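Local coordinates for carboxysome shell vertex protein CcmL (Synechocystis sp., PDB 2QW7) that probably forms, as a homopentamer, the vertices of the carboxysome shell, the polyhedral compartment in which RuBisCO is sequestered, at residues L3-G8 with N52-V57. Residues are numbered along the deposited sequence; the frame is centred on the assembly and turned at random.
Sequences LAKVLG and NEWVLV
Antiparallel strand pairing joins 3-8 to 52-57 in the buried centre of the subunit, with strand 2-11 also bonded to strand 24-30 along its other edge. Ala4 and Val55 make the hydrogen-bonded pair: Val55 N reaches Ala4 O at 2.6 Å, nearly along the C=O axis, while the return bond from Ala4 N to Val55 O is more bent, 139° at the hydrogen. Two further bonds extend the ladder into the loop residues just before strand 54-57, Val6 N to Glu53 O (3.0 Å) and Asn52 N to Val6 O (2.7 Å), the last meeting a carbonyl lone pair. The N-to-C directions of the short strand segments make 122°, well short of the 180° of a flat antiparallel pair, in keeping with a coiled sheet. Ala4 and Val55 share one face; from there Ala4 CB abuts Val57 CG2 at 3.3 Å, and Val55 CG1 meets Val6 CG2 at 3.7 Å, the two valines crossing at about a right angle. The other face carries Leu3 and Leu56, side by side with CD2 tips 3.9 Å apart, and Lys5 beside Trp54. Lys5, its CG anti to the backbone N (chi1 -173°), bends at chi2 so that CE lies 3.5 Å from Asn52 O and CD passes obliquely by Trp54 NE1. An alanine here removes the chain beyond CB, and the packing beside Asn52 and the indole nitrogen would probably be loosened. Trp54 also stacks on Tyr93, and Leu56 packs against Leu24 of a second subunit. Such strongly coiled antiparallel pairing is consistent with the OB-like beta-barrel of the CcmL/EutN family.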
ATOM      1  N   LEU A   3       0.348  -8.104 -13.356  1.00 29.63           N
ATOM      2  CA  LEU A   3       0.077  -8.414 -14.726  1.00 27.41           C
ATOM      3  C   LEU A   3      -1.244  -7.643 -14.939  1.00 26.61           C
ATOM      4  O   LEU A   3      -2.095  -7.629 -14.051  1.00 24.49           O
ATOM      5  CB  LEU A   3      -0.048  -9.909 -14.952  1.00 29.46           C
ATOM      6  CG  LEU A   3       0.996 -10.999 -14.649  1.00 28.55           C
ATOM      7  CD1 LEU A   3       0.167 -12.397 -14.472  1.00 20.59           C
ATOM      8  CD2 LEU A   3       2.138 -11.070 -15.664  1.00 17.79           C
ATOM      9  N   ALA A   4      -1.359  -6.998 -16.100  1.00 25.21           N
ATOM     10  CA  ALA A   4      -2.475  -6.162 -16.471  1.00 26.02           C
ATOM     11  C   ALA A   4      -2.645  -6.098 -17.977  1.00 27.67           C
ATOM     12  O   ALA A   4      -1.691  -6.327 -18.726  1.00 28.29           O
ATOM     13  CB  ALA A   4      -2.288  -4.807 -15.975  1.00 13.44           C
ATOM     14  N   LYS A   5      -3.880  -5.777 -18.376  1.00 27.47           N
ATOM     15  CA  LYS A   5      -4.287  -5.627 -19.776  1.00 28.64           C
ATOM     16  C   LYS A   5      -4.602  -4.142 -20.051  1.00 26.81           C
ATOM     17  O   LYS A   5      -5.223  -3.470 -19.201  1.00 22.93           O
ATOM     18  CB  LYS A   5      -5.566  -6.443 -20.082  1.00 30.66           C
ATOM     19  CG  LYS A   5      -5.982  -6.500 -21.532  1.00 28.20           C
ATOM     20  CD  LYS A   5      -6.678  -7.845 -21.812  1.00 33.33           C
ATOM     21  CE  LYS A   5      -7.236  -8.023 -23.232  1.00 33.24           C
ATOM     22  NZ  LYS A   5      -7.238  -9.475 -23.576  1.00 30.06           N
ATOM     23  N   VAL A   6      -4.180  -3.646 -21.219  1.00 23.90           N
ATOM     24  CA  VAL A   6      -4.477  -2.267 -21.559  1.00 22.66           C
ATOM     25  C   VAL A   6      -5.888  -2.132 -22.069  1.00 23.70           C
ATOM     26  O   VAL A   6      -6.283  -2.754 -23.054  1.00 23.96           O
ATOM     27  CB  VAL A   6      -3.443  -1.611 -22.504  1.00 20.94           C
ATOM     28  CG1 VAL A   6      -3.888  -0.228 -22.844  1.00 19.34           C
ATOM     29  CG2 VAL A   6      -2.053  -1.505 -21.819  1.00 15.18           C
ATOM     30  N   LEU A   7      -6.673  -1.350 -21.337  1.00 26.58           N
ATOM     31  CA  LEU A   7      -8.060  -1.100 -21.646  1.00 27.04           C
ATOM     32  C   LEU A   7      -8.285   0.147 -22.479  1.00 28.55           C
ATOM     33  O   LEU A   7      -9.070   0.177 -23.409  1.00 29.63           O
ATOM     34  CB  LEU A   7      -8.827  -0.974 -20.357  1.00 30.84           C
ATOM     35  CG  LEU A   7      -9.448  -2.259 -19.845  1.00 29.78           C
ATOM     36  CD1 LEU A   7      -8.427  -3.392 -19.941  1.00 32.72           C
ATOM     37  CD2 LEU A   7      -9.897  -1.980 -18.433  1.00 23.12           C
ATOM     38  N   GLY A   8      -7.586   1.205 -22.144  1.00 29.65           N
ATOM     39  CA  GLY A   8      -7.748   2.444 -22.884  1.00 29.41           C
ATOM     40  C   GLY A   8      -6.774   3.542 -22.499  1.00 29.94           C
ATOM     41  O   GLY A   8      -5.753   3.291 -21.846  1.00 27.96           O
ATOM     42  N   ASN A  52      -5.318  -3.880 -25.357  1.00 23.43           N
ATOM     43  CA  ASN A  52      -5.377  -5.337 -25.195  1.00 25.85           C
ATOM     44  C   ASN A  52      -4.085  -6.097 -24.967  1.00 28.03           C
ATOM     45  O   ASN A  52      -4.152  -7.297 -24.664  1.00 28.80           O
ATOM     46  CB  ASN A  52      -6.176  -5.919 -26.357  1.00 25.81           C
ATOM     47  CG  ASN A  52      -7.573  -5.428 -26.337  1.00 23.16           C
ATOM     48  OD1 ASN A  52      -8.133  -5.153 -25.254  1.00 22.06           O
ATOM     49  ND2 ASN A  52      -8.152  -5.272 -27.508  1.00 22.10           N
ATOM     50  N   GLU A  53      -2.947  -5.379 -25.048  1.00 26.80           N
ATOM     51  CA  GLU A  53      -1.649  -5.960 -24.755  1.00 23.98           C
ATOM     52  C   GLU A  53      -1.568  -6.207 -23.237  1.00 24.09           C
ATOM     53  O   GLU A  53      -2.150  -5.475 -22.431  1.00 24.19           O
ATOM     54  CB  GLU A  53      -0.501  -5.062 -25.278  1.00 28.59           C
ATOM     55  CG  GLU A  53      -0.132  -5.103 -26.845  1.00 23.72           C
ATOM     56  CD  GLU A  53       1.338  -4.541 -27.132  1.00 27.91           C
ATOM     57  OE1 GLU A  53       1.663  -3.420 -26.675  1.00 21.06           O
ATOM     58  OE2 GLU A  53       2.168  -5.187 -27.843  1.00 23.83           O
ATOM     59  N   TRP A  54      -0.894  -7.285 -22.859  1.00 26.69           N
ATOM     60  CA  TRP A  54      -0.611  -7.642 -21.466  1.00 22.61           C
ATOM     61  C   TRP A  54       0.673  -6.950 -21.088  1.00 24.38           C
ATOM     62  O   TRP A  54       1.669  -6.991 -21.829  1.00 23.15           O
ATOM     63  CB  TRP A  54      -0.399  -9.129 -21.263  1.00 24.23           C
ATOM     64  CG  TRP A  54      -1.619  -9.926 -21.250  1.00 25.12           C
ATOM     65  CD1 TRP A  54      -2.765  -9.706 -21.963  1.00 26.81           C
ATOM     66  CD2 TRP A  54      -1.839 -11.124 -20.500  1.00 27.74           C
ATOM     67  NE1 TRP A  54      -3.709 -10.697 -21.678  1.00 24.75           N
ATOM     68  CE2 TRP A  54      -3.157 -11.569 -20.779  1.00 26.13           C
ATOM     69  CE3 TRP A  54      -1.061 -11.855 -19.605  1.00 28.87           C
ATOM     70  CZ2 TRP A  54      -3.687 -12.725 -20.218  1.00 26.34           C
ATOM     71  CZ3 TRP A  54      -1.599 -12.994 -19.040  1.00 26.00           C
ATOM     72  CH2 TRP A  54      -2.896 -13.416 -19.351  1.00 27.24           C
ATOM     73  N   VAL A  55       0.672  -6.370 -19.884  1.00 25.91           N
ATOM     74  CA  VAL A  55       1.757  -5.514 -19.453  1.00 23.18           C
ATOM     75  C   VAL A  55       2.129  -5.695 -17.984  1.00 26.60           C
ATOM     76  O   VAL A  55       1.382  -6.262 -17.179  1.00 23.27           O
ATOM     77  CB  VAL A  55       1.320  -4.033 -19.785  1.00 23.46           C
ATOM     78  CG1 VAL A  55       0.698  -3.945 -21.221  1.00 17.12           C
ATOM     79  CG2 VAL A  55       0.312  -3.513 -18.814  1.00 20.72           C
ATOM     80  N   LEU A  56       3.322  -5.190 -17.653  1.00 27.64           N
ATOM     81  CA  LEU A  56       3.833  -5.170 -16.271  1.00 26.74           C
ATOM     82  C   LEU A  56       3.643  -3.807 -15.682  1.00 27.61           C
ATOM     83  O   LEU A  56       4.219  -2.847 -16.213  1.00 28.26           O
ATOM     84  CB  LEU A  56       5.323  -5.431 -16.189  1.00 28.26           C
ATOM     85  CG  LEU A  56       5.530  -6.870 -16.618  1.00 34.15           C
ATOM     86  CD1 LEU A  56       7.020  -7.056 -16.344  1.00 29.06           C
ATOM     87  CD2 LEU A  56       4.487  -7.925 -15.974  1.00 22.30           C
ATOM     88  N   VAL A  57       2.948  -3.779 -14.529  1.00 27.89           N
ATOM     89  CA  VAL A  57       2.597  -2.546 -13.810  1.00 27.35           C
ATOM     90  C   VAL A  57       3.377  -2.437 -12.508  1.00 26.64           C
ATOM     91  O   VAL A  57       3.227  -3.263 -11.629  1.00 28.31           O
ATOM     92  CB  VAL A  57       1.053  -2.569 -13.392  1.00 30.48           C
ATOM     93  CG1 VAL A  57       0.704  -1.288 -12.670  1.00 25.42           C
ATOM     94  CG2 VAL A  57       0.031  -2.884 -14.630  1.00 24.54           C
TER